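Long-range contacts in CTP:phosphocholine Cytidylyltransferase (Streptococcus pneumoniae, PDB 1JYK), which catalyses transfer of a cytidylyl group from CTP to phosphocholine, probably giving CDP-choline and pyrophosphate: residues I75-Y80 with R95-D100; N45-L50 with E83-L88; L58-I63 with K89-V94. All blocks are in the same frame, centred on the assembly; numbering follows the deposited sequence.

Contact 1: I75-Y80 with R95-D100; sequences IIIVGY and RLVFND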
# COMPACT_ATOMS: atom_id res chain seq x y z
N ILE A 75 11.60 1.66 -1.89
CA ILE A 75 11.33 2.02 -3.27
C ILE A 75 9.98 2.73 -3.33
O ILE A 75 8.98 2.23 -2.82
CB ILE A 75 11.27 0.77 -4.19
CG1 ILE A 75 12.57 -0.04 -4.05
CG2 ILE A 75 11.06 1.18 -5.64
CD1 ILE A 75 12.52 -1.42 -4.71
N ILE A 76 9.96 3.91 -3.94
CA ILE A 76 8.73 4.67 -4.04
C ILE A 76 8.30 4.79 -5.50
O ILE A 76 9.08 5.25 -6.34
CB ILE A 76 8.88 6.08 -3.44
CG1 ILE A 76 9.44 5.98 -2.03
CG2 ILE A 76 7.54 6.80 -3.45
CD1 ILE A 76 9.63 7.32 -1.35
N ILE A 77 7.08 4.36 -5.80
CA ILE A 77 6.55 4.47 -7.15
C ILE A 77 5.95 5.87 -7.28
O ILE A 77 5.00 6.22 -6.58
CB ILE A 77 5.44 3.42 -7.42
CG1 ILE A 77 5.91 2.02 -7.00
CG2 ILE A 77 5.07 3.45 -8.89
CD1 ILE A 77 7.28 1.64 -7.54
N VAL A 78 6.52 6.67 -8.18
CA VAL A 78 6.04 8.03 -8.39
C VAL A 78 5.50 8.21 -9.81
O VAL A 78 5.82 7.43 -10.71
CB VAL A 78 7.18 9.08 -8.14
CG1 VAL A 78 7.72 8.92 -6.72
CG2 VAL A 78 8.31 8.91 -9.16
N GLY A 79 4.69 9.25 -9.99
CA GLY A 79 4.12 9.52 -11.30
C GLY A 79 3.64 10.96 -11.35
O GLY A 79 4.33 11.84 -11.88
N TYR A 80 2.46 11.19 -10.79
CA TYR A 80 1.86 12.52 -10.73
C TYR A 80 2.74 13.46 -9.90
O TYR A 80 3.04 13.16 -8.74
CB TYR A 80 0.47 12.40 -10.10
CG TYR A 80 -0.26 13.71 -9.94
CD1 TYR A 80 -0.67 14.15 -8.68
CD2 TYR A 80 -0.55 14.50 -11.05
CE1 TYR A 80 -1.36 15.34 -8.53
CE2 TYR A 80 -1.24 15.70 -10.91
CZ TYR A 80 -1.64 16.12 -9.64
OH TYR A 80 -2.31 17.31 -9.49
N ARG A 95 14.70 4.96 -3.22
CA ARG A 95 14.84 4.86 -4.67
C ARG A 95 13.49 5.26 -5.26
O ARG A 95 12.45 4.87 -4.73
CB ARG A 95 15.17 3.43 -5.09
CG ARG A 95 16.65 3.06 -4.97
CD ARG A 95 16.92 1.74 -5.68
NE ARG A 95 16.35 0.60 -4.97
CZ ARG A 95 16.34 -0.65 -5.43
NH1 ARG A 95 16.87 -0.92 -6.61
NH2 ARG A 95 15.80 -1.63 -4.71
N LEU A 96 13.50 6.04 -6.33
CA LEU A 96 12.25 6.46 -6.95
C LEU A 96 12.10 5.75 -8.29
O LEU A 96 13.05 5.66 -9.06
CB LEU A 96 12.24 7.98 -7.17
CG LEU A 96 12.50 8.87 -5.94
CD1 LEU A 96 12.43 10.34 -6.34
CD2 LEU A 96 11.47 8.57 -4.85
N VAL A 97 10.90 5.23 -8.55
CA VAL A 97 10.61 4.54 -9.81
C VAL A 97 9.43 5.23 -10.48
O VAL A 97 8.32 5.27 -9.93
CB VAL A 97 10.30 3.05 -9.58
CG1 VAL A 97 9.97 2.37 -10.90
CG2 VAL A 97 11.48 2.38 -8.92
N PHE A 98 9.67 5.78 -11.66
CA PHE A 98 8.65 6.51 -12.41
C PHE A 98 7.66 5.62 -13.15
O PHE A 98 8.05 4.76 -13.93
CB PHE A 98 9.33 7.46 -13.40
CG PHE A 98 8.37 8.27 -14.23
CD1 PHE A 98 8.67 8.59 -15.54
CD2 PHE A 98 7.16 8.72 -13.69
CE1 PHE A 98 7.80 9.35 -16.31
CE2 PHE A 98 6.28 9.48 -14.46
CZ PHE A 98 6.59 9.79 -15.77
N ASN A 99 6.38 5.84 -12.90
CA ASN A 99 5.32 5.10 -13.56
C ASN A 99 4.61 6.11 -14.47
O ASN A 99 3.77 6.89 -14.02
CB ASN A 99 4.32 4.55 -12.54
CG ASN A 99 3.09 3.95 -13.20
OD1 ASN A 99 2.99 3.91 -14.42
ND2 ASN A 99 2.14 3.49 -12.39
N ASP A 100 4.95 6.09 -15.76
CA ASP A 100 4.35 7.02 -16.70
C ASP A 100 2.90 6.71 -17.06
O ASP A 100 2.24 7.51 -17.73
CB ASP A 100 5.21 7.12 -17.96
CG ASP A 100 5.16 5.87 -18.79
OD1 ASP A 100 4.51 5.88 -19.85
OD2 ASP A 100 5.77 4.87 -18.38
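I75 opens the pairing by lying alongside R95, its CD1 3.3 Å from R95 NH2 and its CG1 near NE, so the aliphatic tip runs beside a guanidinium group at the outer edge of the sheet. The arginine reaches this place by a bend at chi3 (-71°), and its NH2 keeps long, weak ion pairs with D73 and E117. The other branch of I75, CG2, meets V97 CG2 at 3.5 Å on the same face. I76 follows with two backbone bonds: its N donates to R95 O at 2.8 Å, and its O accepts from V97 N. The side chain of I76 points to the opposite face, where CB and CD1 touch L96 CD2 and where I59, I63 and L88 of the covering helices complete an apolar layer that suits a branched aliphatic residue. These are parallel strands, the two ends of a beta-alpha-beta unit made of strand 74-78, helix 87-92 and strand 95-98, at the edge of the Rossmann-like sheet expected of a nucleotidyltransferase. I77 returns to the face of I75; with chi1 and chi2 both near -50°, its CD1 folds across to V97 CB at 3.9 Å, while CG2 meets N99 CB. V78 N bonds to V97 O, and V78 O receives N99 N at 2.8 Å in a nearly linear approach to the carbonyl (C=O...N angle 174°). The compact valine rests CG1 against L96 CD2 at 4.2 Å, and F85 packs on it. Its carbonyl O and G79 CA lie at the edge of the F98 ring, the latter 3.8 Å from F98 CE2. Beyond F98, the N99 amide turns to K101 N through OD1 and to S110 OG through ND2.

Contact 2: N45-L50 with E83-L88; sequences NTPKAL and EQFDYL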
# COMPACT_ATOMS: atom_id res chain seq x y z
N ASN A 45 -2.11 20.61 -6.62
CA ASN A 45 -0.71 20.95 -6.89
C ASN A 45 0.25 20.17 -6.02
O ASN A 45 1.44 20.46 -6.01
CB ASN A 45 -0.47 22.43 -6.67
CG ASN A 45 -1.20 23.30 -7.66
OD1 ASN A 45 -2.42 23.48 -7.55
ND2 ASN A 45 -0.47 23.84 -8.63
N THR A 46 -0.27 19.20 -5.28
CA THR A 46 0.57 18.39 -4.41
C THR A 46 0.20 16.93 -4.53
O THR A 46 -0.98 16.58 -4.48
CB THR A 46 0.38 18.79 -2.94
OG1 THR A 46 0.63 20.18 -2.78
CG2 THR A 46 1.33 18.00 -2.05
N PRO A 47 1.20 16.06 -4.73
CA PRO A 47 0.87 14.63 -4.84
C PRO A 47 0.35 14.20 -3.47
O PRO A 47 0.81 14.71 -2.44
CB PRO A 47 2.20 13.98 -5.22
CG PRO A 47 3.25 14.96 -4.78
CD PRO A 47 2.64 16.31 -4.89
N LYS A 48 -0.60 13.28 -3.43
CA LYS A 48 -1.16 12.88 -2.14
C LYS A 48 -0.15 12.37 -1.12
O LYS A 48 -0.34 12.56 0.08
CB LYS A 48 -2.31 11.88 -2.33
CG LYS A 48 -1.90 10.52 -2.80
CD LYS A 48 -3.13 9.73 -3.22
CE LYS A 48 -2.74 8.34 -3.68
NZ LYS A 48 -3.90 7.42 -3.64
N ALA A 49 0.93 11.73 -1.58
CA ALA A 49 1.94 11.21 -0.65
C ALA A 49 2.68 12.34 0.05
O ALA A 49 3.28 12.14 1.11
CB ALA A 49 2.94 10.32 -1.40
N LEU A 50 2.63 13.53 -0.54
CA LEU A 50 3.32 14.68 0.02
C LEU A 50 2.41 15.71 0.70
O LEU A 50 2.85 16.79 1.09
CB LEU A 50 4.19 15.35 -1.05
CG LEU A 50 5.29 14.44 -1.63
CD1 LEU A 50 6.12 15.24 -2.63
CD2 LEU A 50 6.19 13.90 -0.52
N GLU A 83 8.39 15.20 -9.56
CA GLU A 83 9.54 16.04 -9.24
C GLU A 83 9.55 16.53 -7.79
O GLU A 83 10.59 16.92 -7.26
CB GLU A 83 9.62 17.24 -10.20
CG GLU A 83 8.42 18.18 -10.15
CD GLU A 83 7.22 17.69 -10.96
OE1 GLU A 83 7.37 16.72 -11.74
OE2 GLU A 83 6.13 18.27 -10.80
N GLN A 84 8.40 16.48 -7.12
CA GLN A 84 8.34 16.92 -5.74
C GLN A 84 8.93 15.87 -4.80
O GLN A 84 9.22 16.17 -3.64
CB GLN A 84 6.89 17.24 -5.34
CG GLN A 84 6.36 18.49 -6.05
CD GLN A 84 5.01 18.96 -5.53
OE1 GLN A 84 4.71 18.85 -4.33
NE2 GLN A 84 4.19 19.49 -6.42
N PHE A 85 9.13 14.66 -5.30
CA PHE A 85 9.69 13.56 -4.51
C PHE A 85 11.23 13.49 -4.53
O PHE A 85 11.83 12.80 -3.70
CB PHE A 85 9.18 12.21 -5.02
CG PHE A 85 7.72 11.96 -4.75
CD1 PHE A 85 7.31 11.21 -3.65
CD2 PHE A 85 6.74 12.47 -5.61
CE1 PHE A 85 5.96 10.96 -3.41
CE2 PHE A 85 5.39 12.22 -5.37
CZ PHE A 85 5.00 11.47 -4.27
N ASP A 86 11.86 14.18 -5.47
CA ASP A 86 13.31 14.13 -5.60
C ASP A 86 14.13 14.30 -4.33
O ASP A 86 15.08 13.54 -4.10
CB ASP A 86 13.77 15.14 -6.64
CG ASP A 86 13.45 14.69 -8.06
OD1 ASP A 86 13.44 13.47 -8.31
OD2 ASP A 86 13.21 15.56 -8.92
N TYR A 87 13.78 15.29 -3.52
CA TYR A 87 14.51 15.55 -2.27
C TYR A 87 14.62 14.35 -1.33
O TYR A 87 15.51 14.30 -0.48
CB TYR A 87 13.87 16.72 -1.52
CG TYR A 87 12.65 16.35 -0.70
CD1 TYR A 87 12.71 16.31 0.70
CD2 TYR A 87 11.43 16.03 -1.32
CE1 TYR A 87 11.59 15.96 1.46
CE2 TYR A 87 10.31 15.69 -0.57
CZ TYR A 87 10.39 15.66 0.81
OH TYR A 87 9.27 15.32 1.55
N LEU A 88 13.70 13.39 -1.46
CA LEU A 88 13.70 12.21 -0.59
C LEU A 88 14.87 11.28 -0.81
O LEU A 88 15.24 10.51 0.08
CB LEU A 88 12.38 11.44 -0.76
CG LEU A 88 11.09 12.15 -0.33
CD1 LEU A 88 9.89 11.37 -0.86
CD2 LEU A 88 11.02 12.28 1.19
O HOH W 1 3.10 20.89 -3.35
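L50 sets CD1 squarely over the ring of F85, 4.0 Å from the centroid and only 5° off the ring normal, a CH-pi contact. Its CG lies beside the backbone N and opposite the carbonyl carbon (chi1 -62°), and CD1 extends away from CA, anti to it, where it also touches Q84 CB at 3.5 Å. CD2 instead heads for the edge of the Y87 ring, near the hydroxyl whose polar partner is E60, so the forked end of a leucine serves two aromatic neighbours at once. Around the rest of the F85 ring, A49 CB comes to the edge, 3.7 Å from CE1, and P47 CG approaches CE2 obliquely at 3.5 Å. Small alanine and rigid proline fit closely against a flat ring that also packs against A32 and V78 of the sheet. The segment 45-50 belongs to the loop between strand 27-32 and strand 52-53, while residues 83-88 lead into helix 87-92, so the contact joins the loop following the first strand of the Rossmann-like nucleotidyltransferase sheet to the crossover connection of a beta-alpha-beta unit. Q84 supplies the polar end. Extended beyond CG, it brings its amide to the backbone of N45: NE2 donates to N45 O at 2.9 Å with an N-H...O angle of 167°, the acceptor lying almost in the amide plane. The opposite amide atom, OE1, sits 3.3 Å from P47 CD and takes a hydrogen bond from a water, which also donates to N45 O and accepts from T46 OG1 at 2.6 Å. An amide suits this place because it can donate to the carbonyl and accept from the water.

Contact 3: L58-I63 with K89-V94; sequences LIEYQI and KEKYGV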
# COMPACT_ATOMS: atom_id res chain seq x y z
N LEU A 58 2.95 13.24 4.46
CA LEU A 58 2.50 11.91 4.88
C LEU A 58 3.53 10.80 4.72
O LEU A 58 3.76 10.01 5.63
CB LEU A 58 1.24 11.51 4.11
CG LEU A 58 -0.10 12.06 4.59
CD1 LEU A 58 -1.17 11.67 3.59
CD2 LEU A 58 -0.42 11.52 5.97
N ILE A 59 4.16 10.74 3.55
CA ILE A 59 5.13 9.68 3.28
C ILE A 59 6.34 9.69 4.22
O ILE A 59 6.94 8.64 4.46
CB ILE A 59 5.60 9.73 1.80
CG1 ILE A 59 6.25 8.40 1.41
CG2 ILE A 59 6.57 10.89 1.59
CD1 ILE A 59 6.35 8.19 -0.09
N GLU A 60 6.70 10.85 4.75
CA GLU A 60 7.84 10.93 5.66
C GLU A 60 7.57 10.16 6.95
O GLU A 60 8.47 9.54 7.50
CB GLU A 60 8.18 12.40 5.96
CG GLU A 60 8.87 13.09 4.79
CD GLU A 60 9.40 14.47 5.12
OE1 GLU A 60 9.32 14.89 6.30
OE2 GLU A 60 9.91 15.14 4.20
N TYR A 61 6.34 10.20 7.44
CA TYR A 61 6.01 9.46 8.66
C TYR A 61 6.23 7.97 8.41
O TYR A 61 6.75 7.27 9.27
CB TYR A 61 4.54 9.68 9.04
CG TYR A 61 4.22 11.06 9.56
CD1 TYR A 61 3.64 12.02 8.74
CD2 TYR A 61 4.46 11.39 10.90
CE1 TYR A 61 3.29 13.27 9.23
CE2 TYR A 61 4.11 12.65 11.41
CZ TYR A 61 3.53 13.58 10.56
OH TYR A 61 3.17 14.82 11.05
N GLN A 62 5.84 7.51 7.23
CA GLN A 62 5.99 6.10 6.87
C GLN A 62 7.45 5.71 6.70
O GLN A 62 7.89 4.70 7.25
CB GLN A 62 5.22 5.80 5.57
CG GLN A 62 3.74 6.17 5.63
CD GLN A 62 3.03 5.95 4.30
OE1 GLN A 62 3.65 5.99 3.23
NE2 GLN A 62 1.72 5.70 4.36
N ILE A 63 8.20 6.50 5.94
CA ILE A 63 9.62 6.24 5.70
C ILE A 63 10.40 6.17 7.03
O ILE A 63 11.24 5.29 7.22
CB ILE A 63 10.25 7.34 4.80
CG1 ILE A 63 9.77 7.18 3.35
CG2 ILE A 63 11.77 7.24 4.81
CD1 ILE A 63 10.00 8.40 2.48
N LYS A 89 15.48 11.33 -1.99
CA LYS A 89 16.62 10.46 -2.26
C LYS A 89 17.80 10.77 -1.33
O LYS A 89 18.38 9.86 -0.73
CB LYS A 89 17.03 10.58 -3.72
CG LYS A 89 15.95 10.13 -4.68
CD LYS A 89 16.47 10.11 -6.10
CE LYS A 89 16.70 11.52 -6.61
NZ LYS A 89 16.99 11.54 -8.06
N GLU A 90 18.14 12.04 -1.20
CA GLU A 90 19.25 12.41 -0.33
C GLU A 90 18.80 12.52 1.14
O GLU A 90 19.60 12.40 2.07
CB GLU A 90 19.89 13.72 -0.80
CG GLU A 90 21.09 13.48 -1.73
CD GLU A 90 21.62 14.75 -2.38
OE1 GLU A 90 21.29 15.85 -1.91
OE2 GLU A 90 22.37 14.63 -3.37
N LYS A 91 17.51 12.73 1.35
CA LYS A 91 17.01 12.84 2.72
C LYS A 91 16.90 11.50 3.42
O LYS A 91 17.18 11.40 4.62
CB LYS A 91 15.65 13.53 2.74
CG LYS A 91 15.12 13.78 4.15
CD LYS A 91 13.94 14.74 4.12
CE LYS A 91 13.31 14.86 5.49
NZ LYS A 91 12.48 16.09 5.62
N TYR A 92 16.52 10.46 2.68
CA TYR A 92 16.34 9.13 3.27
C TYR A 92 17.04 7.97 2.57
O TYR A 92 17.09 6.86 3.12
CB TYR A 92 14.85 8.78 3.36
CG TYR A 92 14.04 9.72 4.20
CD1 TYR A 92 13.11 10.58 3.62
CD2 TYR A 92 14.17 9.73 5.59
CE1 TYR A 92 12.32 11.41 4.40
CE2 TYR A 92 13.38 10.57 6.38
CZ TYR A 92 12.46 11.40 5.77
OH TYR A 92 11.64 12.19 6.53
N GLY A 93 17.57 8.20 1.37
CA GLY A 93 18.24 7.13 0.66
C GLY A 93 17.26 6.23 -0.08
O GLY A 93 17.59 5.09 -0.42
N VAL A 94 16.05 6.74 -0.33
CA VAL A 94 15.05 5.95 -1.04
C VAL A 94 15.31 5.93 -2.54
O VAL A 94 16.06 6.75 -3.07
CB VAL A 94 13.62 6.50 -0.81
CG1 VAL A 94 13.32 6.56 0.67
CG2 VAL A 94 13.49 7.88 -1.46
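E60 and K91 form a salt bridge between two helices, 58-68 and 87-92, that lie on one face of the Rossmann-like sheet. K91 NZ donates to E60 OE2 at 3.1 Å, reaching it from above the carboxylate plane, 46° out of it. The extended lysine, its CG anti to the backbone N (chi1 -175°), is long enough to span the gap at the protein surface. E60 has further partners: OE1 makes a salt bridge with K56, and OE2 is also hydrogen-bonded to Y87 OH. Two lysines and a tyrosine hydroxyl thus share the carboxylate of E60, which would probably keep it ionised. Y92 crosses E60 at about a right angle, with E60 CG 3.4 Å from Y92 OH at the ring's edge. That hydroxyl is hydrogen-bonded to E64, and Y92 O accepts from K67 NZ, so the polar groups of the tyrosine are held by the helix whose side chains its ring also packs against. Glycine suits position 93, which leaves helix 87-92 with a positive phi. Below the polar layer, I63 CD1 meets V94 CG1, both against I76 of the sheet. I63 CG2 lies over one face of the Y92 ring, 3.6 Å from its centroid and 21° off the normal, while K91 CG lies against the opposite face, offset from the ring centre.

How the contacts relate
All three contacts involve the beta-alpha-beta unit 74-98: contact 1 pairs its strands, and contacts 2 and 3 bring loop 45-50 and helix 58-68 against the connection between them. Contacts 1 and 2 have centres about 10 Å apart and meet, among other places, where Y80 O lies 3.7 Å from P47 CB. Contact 3, its centre about 13 Å from that of contact 1, touches it through the aliphatic parts of L96 and K89, whose CG atoms are 3.9 Å apart. Between contacts 2 and 3, with centres about 11 Å apart, the links include two probable hydrogen bonds, one of them between the backbones, with A49 O 3.0 Å from I59 N.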